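Local coordinates for protein cytochrome c (Rhodothermus marinus, PDB 3CP5) that binds a covalently attached heme c and probably carries electrons as a monoheme electron-transfer protein, at residues E11-A14 with A15-P19. Numbering follows the deposited sequence. Where two conformers were deposited one is given.
Sequences EALA and AEIGP
L13 and I17, one turn apart on the short helix 10-17, touch with their side chains crossing at a slant: in one of the two conformers of L13, its CG lies 3.8 Å from CD1 of I17. CG1 of the isoleucine stands beside the backbone N, anti to the carbonyl carbon (chi1 -65°), and so comes close to the carbonyl O of L13. That same oxygen accepts the I17 N-H, with N and O 2.9 Å apart. Three more i to i+4 bonds run alongside, A15 N to E11 O, E16 N to A12 O and, closing the helix, G18 N to A14 O at 3.1 Å. G18 then leaves the helix with positive phi (78°), a value that favours glycine, and a cis peptide leads into P19. The tight side is where A14 and I17 both press on M82 of helix 79-85. A14 O also accepts the side-chain amide of N74 on helix 69-77, while the carboxylate of E11 receives the backbone N-H groups of V70 and Y71 at the start of that helix. The other side is looser: CG of E16 still lies 3.4 Å from A12 O, but the chain runs on extended to an outward carboxylate. Cutting I17 back to an alanine is likely to deprive L13 of the CD1 methyl beside it and to open a gap towards M82 and H86. Backbone bonds thus hold the turn itself, apolar contact seats it on helix 79-85, and the bonds of E11 and A14 O tie it to helix 69-77, which carries the heme-binding Y71.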
ATOM      1  N   GLU A  11       7.510   9.208  -5.973  1.00 10.91           N
ATOM      2  CA  GLU A  11       7.764   7.816  -6.314  1.00 11.20           C
ATOM      3  C   GLU A  11       9.250   7.497  -6.427  1.00 12.33           C
ATOM      4  O   GLU A  11       9.699   6.424  -6.032  1.00 12.44           O
ATOM      5  CB  GLU A  11       7.039   7.480  -7.607  1.00 13.40           C
ATOM      6  CG  GLU A  11       7.110   6.055  -8.087  1.00 12.95           C
ATOM      7  CD  GLU A  11       6.257   5.045  -7.353  1.00 12.64           C
ATOM      8  OE1 GLU A  11       6.041   3.962  -7.960  1.00 12.62           O
ATOM      9  OE2 GLU A  11       5.778   5.261  -6.224  1.00 12.29           O
ATOM     10  N   ALA A  12      10.020   8.414  -6.959  1.00 12.97           N
ATOM     11  CA  ALA A  12      11.470   8.316  -6.961  1.00 12.89           C
ATOM     12  C   ALA A  12      12.017   8.195  -5.545  1.00 12.01           C
ATOM     13  O   ALA A  12      12.851   7.323  -5.282  1.00 14.32           O
ATOM     14  CB  ALA A  12      12.123   9.464  -7.682  1.00 17.49           C
ATOM     15  N   LEU A  13      11.528   8.978  -4.613  1.00 13.13           N
ATOM     16  CA  LEU A  13      11.962   8.880  -3.212  1.00 12.74           C
ATOM     17  C   LEU A  13      11.640   7.526  -2.599  1.00 11.85           C
ATOM     18  O   LEU A  13      12.416   6.892  -1.915  1.00 13.91           O
ATOM     19  CB  LEU A  13      11.351   9.956  -2.338  1.00 13.45           C
ATOM     20  CG  LEU A  13      11.772   9.919  -0.872  0.79 15.19           C
ATOM     21  CD1 LEU A  13      13.309   9.922  -0.752  0.79 18.23           C
ATOM     22  CD2 LEU A  13      11.245  11.212  -0.261  0.79 26.92           C
ATOM     23  N   ALA A  14      10.408   7.046  -2.877  1.00 10.37           N
ATOM     24  CA  ALA A  14      10.053   5.710  -2.386  1.00 10.11           C
ATOM     25  C   ALA A  14      10.982   4.639  -2.925  1.00 10.41           C
ATOM     26  O   ALA A  14      11.344   3.717  -2.187  1.00 11.46           O
ATOM     27  CB  ALA A  14       8.645   5.332  -2.754  1.00 10.20           C
ATOM     28  N   ALA A  15      11.357   4.743  -4.184  1.00 11.90           N
ATOM     29  CA  ALA A  15      12.260   3.731  -4.792  1.00 12.44           C
ATOM     30  C   ALA A  15      13.622   3.822  -4.122  1.00 15.57           C
ATOM     31  O   ALA A  15      14.262   2.805  -3.877  1.00 25.39           O
ATOM     32  CB  ALA A  15      12.300   3.906  -6.289  1.00 15.49           C
ATOM     33  N   GLU A  16      14.088   5.009  -3.763  1.00 13.31           N
ATOM     34  CA  GLU A  16      15.360   5.161  -3.090  1.00 14.32           C
ATOM     35  C   GLU A  16      15.287   4.627  -1.658  1.00 13.95           C
ATOM     36  O   GLU A  16      16.269   4.011  -1.230  1.00 18.62           O
ATOM     37  CB  GLU A  16      15.736   6.642  -3.061  1.00 13.31           C
ATOM     38  CG  GLU A  16      16.120   7.118  -4.438  1.00 16.25           C
ATOM     39  CD  GLU A  16      16.452   8.598  -4.498  1.00 24.77           C
ATOM     40  OE1 GLU A  16      16.169   9.298  -3.511  1.00 44.04           O
ATOM     41  OE2 GLU A  16      16.964   9.019  -5.538  1.00 34.91           O
ATOM     42  N   ILE A  17      14.186   4.757  -0.943  1.00 13.02           N
ATOM     43  CA  ILE A  17      14.095   4.193   0.404  1.00 12.06           C
ATOM     44  C   ILE A  17      14.050   2.685   0.387  1.00 11.37           C
ATOM     45  O   ILE A  17      14.715   2.024   1.193  1.00 13.21           O
ATOM     46  CB  ILE A  17      12.875   4.790   1.090  1.00 10.65           C
ATOM     47  CG1 ILE A  17      13.004   6.299   1.320  1.00 11.39           C
ATOM     48  CG2 ILE A  17      12.501   4.098   2.386  1.00 12.57           C
ATOM     49  CD1 ILE A  17      11.678   6.964   1.557  1.00 12.33           C
ATOM     50  N   GLY A  18      13.320   2.062  -0.540  1.00 10.17           N
ATOM     51  CA  GLY A  18      13.264   0.623  -0.642  1.00 10.96           C
ATOM     52  C   GLY A  18      12.370  -0.026   0.378  1.00  9.62           C
ATOM     53  O   GLY A  18      11.741   0.683   1.194  1.00 10.39           O
ATOM     54  N   PRO A  19      12.299  -1.366   0.388  1.00  8.67           N
ATOM     55  CA  PRO A  19      13.148  -2.263  -0.362  1.00  9.67           C
ATOM     56  C   PRO A  19      12.858  -2.431  -1.840  1.00  9.93           C
ATOM     57  O   PRO A  19      13.781  -2.768  -2.583  1.00 10.23           O
ATOM     58  CB  PRO A  19      12.892  -3.615   0.310  1.00 12.07           C
ATOM     59  CG  PRO A  19      11.532  -3.534   0.919  1.00 10.34           C
ATOM     60  CD  PRO A  19      11.416  -2.073   1.337  1.00 11.13           C
TER